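PDB 2OQM: DUF1993 domain-containing protein from Shewanella denitrificans, which is of unknown function but belongs to the DinB family of four-helix-bundle proteins and pairs with a second copy of itself. Local coordinates for residues S30-N35 / N157-I162; N37-K42 / V174-K179; F67-Q72 / T163-I168. All coordinates share one frame; numbering follows the deposited sequence.

Interaction 1 (S30-N35 / N157-I162); sequences SKMLKN and NLYFHI. With EDO (1,2-ethanediol), chain G.
Met32, a selenomethionine in the deposited protein, meets Tyr159, Leu158 and Ile162 across two helices that run almost parallel. The short segments 30-35 and 157-162 lie 11.3 Å apart at their axes, with 5° between their directions. Met32 does most of the touching on its side. Its CG stands 3.6 Å from CE1 of Tyr159, and its SE lies at the edge of the ring, in the ring plane, 5.1 Å from the centroid. This is a Met-aromatic contact made at the ring rim. The Met32 chain bends at chi2 (-57°) and again at chi3, which carries CE back to the same rim. Nearer the backbone, CB of Met32 rests 3.7 Å from CD1 of Ile162, and CD1 of Leu158 lies 4.2 Å from the same CB. One face of the Tyr159 ring is covered from within its own helix by CD1 of Leu158. The phenol OH sits 2.6 Å from O2 of a 1,2-ethanediol probably left from crystallisation; it is also hydrogen-bonded to NE2 of Gln28. Tyr181 of helix 178-182 touches Met32, Tyr159 and Ile162. Ala76 of helix 69-87 packs on Ile162, while Tyr159 also meets Tyr159 of the second subunit. The two segments share no hydrogen bond; carbon contacts and the selenium at the ring edge carry the contact. It belongs to the buried core of the helical bundle expected of a DinB family member.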
loop_
_atom_site.group_PDB
_atom_site.type_symbol
_atom_site.label_atom_id
_atom_site.label_comp_id
_atom_site.label_asym_id
_atom_site.label_seq_id
_atom_site.Cartn_x
_atom_site.Cartn_y
_atom_site.Cartn_z
ATOM N N SER A 30 -9.255 0.341 -8.922
ATOM C CA SER A 30 -10.203 1.353 -9.425
ATOM C C SER A 30 -10.714 2.280 -8.305
ATOM O O SER A 30 -10.826 3.464 -8.479
ATOM C CB SER A 30 -11.400 0.693 -10.137
ATOM O OG SER A 30 -10.994 -0.010 -11.329
ATOM N N LYS A 31 -11.076 1.711 -7.177
ATOM C CA LYS A 31 -11.434 2.485 -6.008
ATOM C C LYS A 31 -10.362 3.446 -5.588
ATOM O O LYS A 31 -10.624 4.602 -5.344
ATOM C CB LYS A 31 -11.746 1.560 -4.830
ATOM C CG LYS A 31 -12.303 2.312 -3.625
ATOM C CD LYS A 31 -12.582 1.389 -2.398
ATOM C CE LYS A 31 -13.212 2.149 -1.243
ATOM N NZ LYS A 31 -13.189 1.347 -0.007
HETATM N N MSE A 32 -9.127 2.977 -5.502
HETATM C CA MSE A 32 -8.041 3.821 -5.037
HETATM C C MSE A 32 -7.734 4.912 -6.062
HETATM O O MSE A 32 -7.321 6.002 -5.679
HETATM C CB MSE A 32 -6.811 2.992 -4.786
HETATM C CG MSE A 32 -6.888 2.019 -3.589
HETATM SE SE MSE A 32 -7.287 2.976 -1.952
HETATM C CE MSE A 32 -5.758 4.192 -1.995
ATOM N N LEU A 33 -7.877 4.629 -7.349
ATOM C CA LEU A 33 -7.666 5.659 -8.371
ATOM C C LEU A 33 -8.751 6.718 -8.301
ATOM O O LEU A 33 -8.455 7.912 -8.485
ATOM C CB LEU A 33 -7.541 5.098 -9.788
ATOM C CG LEU A 33 -6.266 4.290 -10.035
ATOM C CD1 LEU A 33 -6.321 3.478 -11.341
ATOM C CD2 LEU A 33 -4.970 5.155 -9.921
ATOM N N LYS A 34 -9.994 6.302 -8.075
ATOM C CA LYS A 34 -11.068 7.258 -7.815
ATOM C C LYS A 34 -10.748 8.097 -6.574
ATOM O O LYS A 34 -10.995 9.307 -6.508
ATOM C CB LYS A 34 -12.385 6.526 -7.655
ATOM C CG LYS A 34 -12.898 5.910 -8.962
ATOM C CD LYS A 34 -14.274 5.326 -8.794
ATOM C CE LYS A 34 -14.585 4.282 -9.872
ATOM N NZ LYS A 34 -15.778 3.438 -9.481
ATOM N N ASN A 35 -10.214 7.450 -5.570
ATOM C CA ASN A 35 -9.791 8.161 -4.360
ATOM C C ASN A 35 -8.694 9.170 -4.656
ATOM O O ASN A 35 -8.706 10.307 -4.144
ATOM C CB ASN A 35 -9.343 7.173 -3.289
ATOM C CG ASN A 35 -10.452 6.351 -2.731
ATOM O OD1 ASN A 35 -11.648 6.604 -2.973
ATOM N ND2 ASN A 35 -10.075 5.295 -2.000
ATOM N N ASN A 157 3.327 -1.491 -4.716
ATOM C CA ASN A 157 3.696 -0.375 -5.539
ATOM C C ASN A 157 2.547 0.624 -5.760
ATOM O O ASN A 157 2.742 1.857 -5.762
ATOM C CB ASN A 157 4.191 -0.881 -6.903
ATOM C CG ASN A 157 5.719 -1.126 -6.949
ATOM O OD1 ASN A 157 6.469 -0.483 -6.255
ATOM N ND2 ASN A 157 6.150 -2.081 -7.785
ATOM N N LEU A 158 1.363 0.113 -5.982
ATOM C CA LEU A 158 0.205 0.977 -6.179
ATOM C C LEU A 158 0.017 1.849 -4.944
ATOM O O LEU A 158 -0.122 3.063 -5.053
ATOM C CB LEU A 158 -1.058 0.132 -6.404
ATOM C CG LEU A 158 -2.411 0.731 -6.816
ATOM C CD1 LEU A 158 -3.165 1.106 -5.596
ATOM C CD2 LEU A 158 -2.306 1.827 -7.788
ATOM N N TYR A 159 0.050 1.243 -3.761
ATOM C CA TYR A 159 -0.135 2.021 -2.520
ATOM C C TYR A 159 1.047 2.976 -2.221
ATOM O O TYR A 159 0.846 4.048 -1.659
ATOM C CB TYR A 159 -0.435 1.117 -1.318
ATOM C CG TYR A 159 -1.845 0.550 -1.405
ATOM C CD1 TYR A 159 -2.945 1.372 -1.378
ATOM C CD2 TYR A 159 -2.070 -0.806 -1.650
ATOM C CE1 TYR A 159 -4.233 0.877 -1.518
ATOM C CE2 TYR A 159 -3.376 -1.304 -1.774
ATOM C CZ TYR A 159 -4.448 -0.462 -1.731
ATOM O OH TYR A 159 -5.754 -0.973 -1.803
ATOM N N PHE A 160 2.274 2.547 -2.533
ATOM C CA PHE A 160 3.446 3.400 -2.445
ATOM C C PHE A 160 3.260 4.708 -3.224
ATOM O O PHE A 160 3.490 5.801 -2.688
ATOM C CB PHE A 160 4.675 2.687 -2.986
ATOM C CG PHE A 160 5.945 3.511 -2.849
ATOM C CD1 PHE A 160 6.306 4.425 -3.849
ATOM C CD2 PHE A 160 6.772 3.404 -1.760
ATOM C CE1 PHE A 160 7.452 5.230 -3.749
ATOM C CE2 PHE A 160 7.931 4.213 -1.657
ATOM C CZ PHE A 160 8.250 5.134 -2.694
ATOM N N HIS A 161 2.882 4.608 -4.494
ATOM C CA HIS A 161 2.825 5.801 -5.286
ATOM C C HIS A 161 1.613 6.702 -5.001
ATOM O O HIS A 161 1.758 7.936 -5.026
ATOM C CB HIS A 161 2.992 5.457 -6.742
ATOM C CG HIS A 161 4.352 4.917 -7.052
ATOM N ND1 HIS A 161 5.452 5.743 -7.167
ATOM C CD2 HIS A 161 4.809 3.646 -7.184
ATOM C CE1 HIS A 161 6.521 4.995 -7.410
ATOM N NE2 HIS A 161 6.158 3.724 -7.428
ATOM N N ILE A 162 0.466 6.117 -4.675
ATOM C CA ILE A 162 -0.667 6.895 -4.201
ATOM C C ILE A 162 -0.374 7.580 -2.841
ATOM O O ILE A 162 -0.637 8.774 -2.649
ATOM C CB ILE A 162 -1.957 6.080 -4.139
ATOM C CG1 ILE A 162 -2.421 5.623 -5.545
ATOM C CG2 ILE A 162 -3.079 6.928 -3.503
ATOM C CD1 ILE A 162 -3.780 4.913 -5.588
HETATM C C1 EDO G . -5.138 -4.904 -2.681
HETATM O O1 EDO G . -5.448 -3.911 -3.635
HETATM C C2 EDO G . -6.042 -4.763 -1.472
HETATM O O2 EDO G . -5.932 -3.457 -0.944
#

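Interaction 2 (N37-K42 / V174-K179); sequences NAIFDK and VEVGKK
Ile39 and Val176 cross at about a right angle, and their methyls meet at 3.8 Å between CG2 of Ile39 and CG1 of Val176. The helix carrying Ile39 faces a loop that leads into helix 178-182. CG1 of Val176 also lies 3.8 Å from CB of Lys42. Val176 holds this methyl anti to its own carbonyl carbon, chi1 -85°, which turns it between CG2 of Ile39 and CB of Lys42. Val174 comes in beside it, with its CG1 4.0 Å from CB of Lys42 and close to the Lys42 carbonyl. Lys42 then runs past the loop backbone. Its chain turns at chi2, -137°, and CD comes within 3.4 Å of the carbonyl oxygen of Glu175. Glu175 is the centre of an inverse gamma turn, while its carboxylate leads away from the helix. A water links the two sides: it accepts from NZ of Lys42 at 3.1 Å and donates to O of Glu175 at 2.8 Å. NZ also forms a salt bridge with Asp180, whose carboxylate accepts from the backbone N of Gly177, the N-cap of helix 178-182. Tyr166 of helix 146-172 touches Ile39 and Val176, and Leu169 touches Ile39 and Val174. The chemistry is divided along one side chain: the Lys42 aliphatic part packs on valines, and its ammonium group, probably charged, reaches the loop carbonyl of Glu175 through water and helix 178-182 through Asp180.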
loop_
_atom_site.group_PDB
_atom_site.type_symbol
_atom_site.label_atom_id
_atom_site.label_comp_id
_atom_site.label_asym_id
_atom_site.label_seq_id
_atom_site.Cartn_x
_atom_site.Cartn_y
_atom_site.Cartn_z
ATOM N N ASN A 37 -8.381 10.749 -7.406
ATOM C CA ASN A 37 -9.130 11.867 -8.006
ATOM C C ASN A 37 -9.708 12.801 -6.978
ATOM O O ASN A 37 -9.649 14.044 -7.138
ATOM C CB ASN A 37 -10.293 11.352 -8.868
ATOM C CG ASN A 37 -10.010 11.430 -10.331
ATOM O OD1 ASN A 37 -9.323 12.338 -10.795
ATOM N ND2 ASN A 37 -10.611 10.527 -11.089
ATOM N N ALA A 38 -10.288 12.215 -5.924
ATOM C CA ALA A 38 -10.873 12.967 -4.784
ATOM C C ALA A 38 -9.833 13.773 -4.001
ATOM O O ALA A 38 -10.099 14.875 -3.507
ATOM C CB ALA A 38 -11.566 11.971 -3.781
ATOM N N ILE A 39 -8.663 13.173 -3.835
ATOM C CA ILE A 39 -7.489 13.856 -3.290
ATOM C C ILE A 39 -7.146 15.136 -4.088
ATOM O O ILE A 39 -6.835 16.174 -3.499
ATOM C CB ILE A 39 -6.325 12.881 -3.207
ATOM C CG1 ILE A 39 -6.603 11.857 -2.081
ATOM C CG2 ILE A 39 -4.971 13.579 -2.895
ATOM C CD1 ILE A 39 -5.668 10.653 -2.162
ATOM N N PHE A 40 -7.255 15.075 -5.420
ATOM C CA PHE A 40 -6.946 16.217 -6.262
ATOM C C PHE A 40 -8.003 17.271 -6.231
ATOM O O PHE A 40 -7.718 18.466 -6.469
ATOM C CB PHE A 40 -6.604 15.759 -7.674
ATOM C CG PHE A 40 -5.122 15.403 -7.828
ATOM C CD1 PHE A 40 -4.178 16.406 -7.941
ATOM C CD2 PHE A 40 -4.670 14.106 -7.714
ATOM C CE1 PHE A 40 -2.829 16.116 -8.047
ATOM C CE2 PHE A 40 -3.320 13.813 -7.828
ATOM C CZ PHE A 40 -2.404 14.821 -7.980
ATOM N N ASP A 41 -9.236 16.872 -5.930
ATOM C CA ASP A 41 -10.263 17.862 -5.662
ATOM C C ASP A 41 -9.884 18.717 -4.453
ATOM O O ASP A 41 -10.086 19.923 -4.459
ATOM C CB ASP A 41 -11.641 17.230 -5.408
ATOM C CG ASP A 41 -12.189 16.442 -6.588
ATOM O OD1 ASP A 41 -11.726 16.586 -7.761
ATOM O OD2 ASP A 41 -13.111 15.640 -6.297
ATOM N N LYS A 42 -9.346 18.114 -3.400
ATOM C CA LYS A 42 -8.854 18.910 -2.271
ATOM C C LYS A 42 -7.677 19.787 -2.653
ATOM O O LYS A 42 -7.608 20.917 -2.190
ATOM C CB LYS A 42 -8.515 18.029 -1.055
ATOM C CG LYS A 42 -9.748 17.246 -0.592
ATOM C CD LYS A 42 -9.859 17.253 0.899
ATOM C CE LYS A 42 -11.175 16.697 1.379
ATOM N NZ LYS A 42 -11.077 16.371 2.835
ATOM N N VAL A 174 -2.071 20.877 1.746
ATOM C CA VAL A 174 -3.382 20.406 1.381
ATOM C C VAL A 174 -3.971 19.582 2.506
ATOM O O VAL A 174 -3.359 18.656 2.955
ATOM C CB VAL A 174 -3.338 19.585 0.096
ATOM C CG1 VAL A 174 -4.774 19.080 -0.305
ATOM C CG2 VAL A 174 -2.761 20.408 -0.977
ATOM N N GLU A 175 -5.191 19.918 2.919
ATOM C CA GLU A 175 -5.853 19.247 4.044
ATOM C C GLU A 175 -6.536 17.966 3.558
ATOM O O GLU A 175 -7.724 17.853 3.517
ATOM C CB GLU A 175 -6.795 20.221 4.751
ATOM C CG GLU A 175 -6.014 21.377 5.480
ATOM C CD GLU A 175 -6.905 22.322 6.346
ATOM O OE1 GLU A 175 -8.163 22.223 6.264
ATOM O OE2 GLU A 175 -6.328 23.156 7.102
ATOM N N VAL A 176 -5.740 17.010 3.129
ATOM C CA VAL A 176 -6.270 15.713 2.765
ATOM C C VAL A 176 -6.086 14.914 4.015
ATOM O O VAL A 176 -5.146 15.173 4.783
ATOM C CB VAL A 176 -5.494 15.005 1.588
ATOM C CG1 VAL A 176 -6.001 15.478 0.249
ATOM C CG2 VAL A 176 -3.935 15.140 1.715
ATOM N N GLY A 177 -6.971 13.939 4.225
ATOM C CA GLY A 177 -6.916 13.082 5.402
ATOM C C GLY A 177 -7.027 11.640 5.013
ATOM O O GLY A 177 -7.242 11.289 3.852
ATOM N N LYS A 178 -6.884 10.772 5.991
ATOM C CA LYS A 178 -6.967 9.324 5.735
ATOM C C LYS A 178 -8.280 8.886 5.057
ATOM O O LYS A 178 -8.272 8.006 4.220
ATOM C CB LYS A 178 -6.819 8.600 7.060
ATOM C CG LYS A 178 -6.958 7.078 6.967
ATOM C CD LYS A 178 -5.867 6.456 6.063
ATOM C CE LYS A 178 -4.544 6.442 6.793
ATOM N NZ LYS A 178 -4.663 5.626 8.031
ATOM N N LYS A 179 -9.400 9.515 5.398
ATOM C CA LYS A 179 -10.673 9.176 4.736
ATOM C C LYS A 179 -10.628 9.409 3.229
ATOM O O LYS A 179 -11.321 8.728 2.483
ATOM C CB LYS A 179 -11.871 9.932 5.353
ATOM C CG LYS A 179 -12.146 9.534 6.782
HETATM O O HOH W 1 -10.174 19.066 3.950
#

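Interaction 3 (F67-Q72 / T163-I168); sequences FNLIRQ and TTAYGI
Leu69 and Ala165 bring the two backbones within 5.6 Å, measured CA to CA. Segment 163-168 is helical throughout, whereas 67-72 enters its helix at Leu69. Asn68 is the N-cap residue, and its OD1 accepts from N of Arg71 at 3.1 Å. Just ahead of the helix, the ring of Phe67 has CZ of Arg71 over one face, offset toward the rim. Leu69 reaches across with CG anti to its backbone N, chi1 178°. Its CD1 is pressed 3.5 Å from both CA and CB of Ala165, a tight fit. CD1 of Ile168 lies against the first turn, 3.8 Å from N of Leu69. Thus the N-terminal end of helix 69-87 is packed onto helix 146-172 in the helical bundle. Gln72 folds back at chi2, -59°, and its NE2 donates to O of Phe67 at 3.1 Å. The N-H points almost straight at that oxygen, 170°, but arrives from above the carbonyl plane. The amide also leans on Thr164, with CD 3.6 Å from CG2 of Thr164. ND1 of His161, one turn before Ala165, donates a hydrogen bond to OE1 of Gln72. A leucine in place of Gln72 would probably leave the Phe67 carbonyl and the His161 nitrogen without their amide partner. OG1 of Thr164 turns back to O of Phe160 in its own helix, and Thr164 also packs on Thr163 of the second subunit.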
loop_
_atom_site.group_PDB
_atom_site.type_symbol
_atom_site.label_atom_id
_atom_site.label_comp_id
_atom_site.label_asym_id
_atom_site.label_seq_id
_atom_site.Cartn_x
_atom_site.Cartn_y
_atom_site.Cartn_z
ATOM N N PHE A 67 10.827 11.194 -7.822
ATOM C CA PHE A 67 9.831 11.640 -8.841
ATOM C C PHE A 67 8.811 12.592 -8.249
ATOM O O PHE A 67 8.391 12.419 -7.136
ATOM C CB PHE A 67 9.081 10.442 -9.387
ATOM C CG PHE A 67 9.879 9.562 -10.287
ATOM C CD1 PHE A 67 10.516 10.063 -11.370
ATOM C CD2 PHE A 67 9.918 8.189 -10.062
ATOM C CE1 PHE A 67 11.204 9.240 -12.212
ATOM C CE2 PHE A 67 10.606 7.351 -10.946
ATOM C CZ PHE A 67 11.236 7.875 -11.985
ATOM N N ASN A 68 8.423 13.603 -9.019
ATOM C CA ASN A 68 7.484 14.594 -8.565
ATOM C C ASN A 68 6.017 14.105 -8.636
ATOM O O ASN A 68 5.755 12.938 -8.935
ATOM C CB ASN A 68 7.682 15.900 -9.304
ATOM C CG ASN A 68 7.296 15.801 -10.780
ATOM O OD1 ASN A 68 6.667 14.830 -11.208
ATOM N ND2 ASN A 68 7.639 16.835 -11.543
ATOM N N LEU A 69 5.080 14.968 -8.275
ATOM C CA LEU A 69 3.698 14.552 -8.103
ATOM C C LEU A 69 3.091 14.029 -9.410
ATOM O O LEU A 69 2.413 13.029 -9.409
ATOM C CB LEU A 69 2.849 15.690 -7.488
ATOM C CG LEU A 69 1.350 15.450 -7.268
ATOM C CD1 LEU A 69 1.133 14.232 -6.313
ATOM C CD2 LEU A 69 0.755 16.723 -6.676
ATOM N N ILE A 70 3.360 14.716 -10.518
ATOM C CA ILE A 70 2.874 14.290 -11.836
ATOM C C ILE A 70 3.325 12.835 -12.073
ATOM O O ILE A 70 2.545 11.960 -12.456
ATOM C CB ILE A 70 3.434 15.172 -12.924
ATOM C CG1 ILE A 70 2.786 16.553 -12.914
ATOM C CG2 ILE A 70 3.198 14.490 -14.305
ATOM C CD1 ILE A 70 3.614 17.687 -13.632
ATOM N N ARG A 71 4.584 12.568 -11.766
ATOM C CA ARG A 71 5.149 11.250 -11.993
ATOM C C ARG A 71 4.580 10.183 -11.099
ATOM O O ARG A 71 4.301 9.077 -11.526
ATOM C CB ARG A 71 6.686 11.275 -11.857
ATOM C CG ARG A 71 7.402 12.020 -12.920
ATOM C CD ARG A 71 7.419 11.273 -14.246
ATOM N NE ARG A 71 8.235 10.066 -14.281
ATOM C CZ ARG A 71 7.811 8.835 -14.619
ATOM N NH1 ARG A 71 6.535 8.598 -14.949
ATOM N NH2 ARG A 71 8.691 7.818 -14.651
ATOM N N GLN A 72 4.356 10.505 -9.836
ATOM C CA GLN A 72 3.729 9.569 -8.936
ATOM C C GLN A 72 2.375 9.129 -9.478
ATOM O O GLN A 72 2.035 7.947 -9.340
ATOM C CB GLN A 72 3.522 10.174 -7.537
ATOM C CG GLN A 72 4.760 10.595 -6.752
ATOM C CD GLN A 72 5.689 9.419 -6.525
ATOM O OE1 GLN A 72 5.219 8.313 -6.285
ATOM N NE2 GLN A 72 7.003 9.649 -6.592
ATOM N N THR A 163 0.220 6.860 -1.906
ATOM C CA THR A 163 0.630 7.467 -0.644
ATOM C C THR A 163 1.664 8.584 -0.807
ATOM O O THR A 163 1.617 9.555 -0.085
ATOM C CB THR A 163 1.065 6.413 0.407
ATOM O OG1 THR A 163 -0.007 5.469 0.572
ATOM C CG2 THR A 163 1.341 7.040 1.797
ATOM N N THR A 164 2.608 8.425 -1.715
ATOM C CA THR A 164 3.631 9.418 -1.923
ATOM C C THR A 164 2.998 10.635 -2.567
ATOM O O THR A 164 3.335 11.733 -2.198
ATOM C CB THR A 164 4.772 8.866 -2.802
ATOM O OG1 THR A 164 5.349 7.731 -2.153
ATOM C CG2 THR A 164 5.878 9.936 -3.006
ATOM N N ALA A 165 2.039 10.451 -3.491
ATOM C CA ALA A 165 1.291 11.576 -4.076
ATOM C C ALA A 165 0.561 12.328 -2.964
ATOM O O ALA A 165 0.604 13.549 -2.895
ATOM C CB ALA A 165 0.296 11.077 -5.116
ATOM N N TYR A 166 -0.115 11.576 -2.100
ATOM C CA TYR A 166 -0.781 12.145 -0.968
ATOM C C TYR A 166 0.169 12.944 -0.083
ATOM O O TYR A 166 -0.129 14.056 0.308
ATOM C CB TYR A 166 -1.428 11.016 -0.203
ATOM C CG TYR A 166 -2.113 11.325 1.094
ATOM C CD1 TYR A 166 -1.374 11.580 2.258
ATOM C CD2 TYR A 166 -3.543 11.274 1.204
ATOM C CE1 TYR A 166 -2.020 11.876 3.445
ATOM C CE2 TYR A 166 -4.160 11.491 2.400
ATOM C CZ TYR A 166 -3.409 11.776 3.521
ATOM O OH TYR A 166 -4.057 11.958 4.720
ATOM N N GLY A 167 1.326 12.360 0.241
ATOM C CA GLY A 167 2.341 13.010 1.058
ATOM C C GLY A 167 2.871 14.322 0.495
ATOM O O GLY A 167 3.079 15.295 1.206
ATOM N N ILE A 168 3.097 14.346 -0.816
ATOM C CA ILE A 168 3.517 15.575 -1.460
ATOM C C ILE A 168 2.479 16.670 -1.200
ATOM O O ILE A 168 2.843 17.795 -0.853
ATOM C CB ILE A 168 3.797 15.402 -2.989
ATOM C CG1 ILE A 168 5.010 14.493 -3.204
ATOM C CG2 ILE A 168 4.102 16.765 -3.631
ATOM C CD1 ILE A 168 5.187 13.999 -4.639
#

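Overall arrangement
From the N terminus, helix 13-50 supplies residues 30-35 to interaction 1 and then 37-42 to interaction 2. After the short helix 54-58, residues 67-72 lead into helix 69-87 and serve interaction 3. Beyond helix 104-119 the chain reaches helix 146-172. There 157-162 closes the loop of interaction 1, and 163-168 closes that of interaction 3. Last, 174-179 closes interaction 2, the longest loop. Interaction 3 is nested inside interaction 2, while interaction 1 crosses both. Interactions 1 and 3 adjoin along helix 146-172 and touch through one polar pair. Phe40 packs on Leu69 between interactions 2 and 3. Together they tie three long helices to the loop between helix 146-172 and helix 178-182, and to the start of the latter.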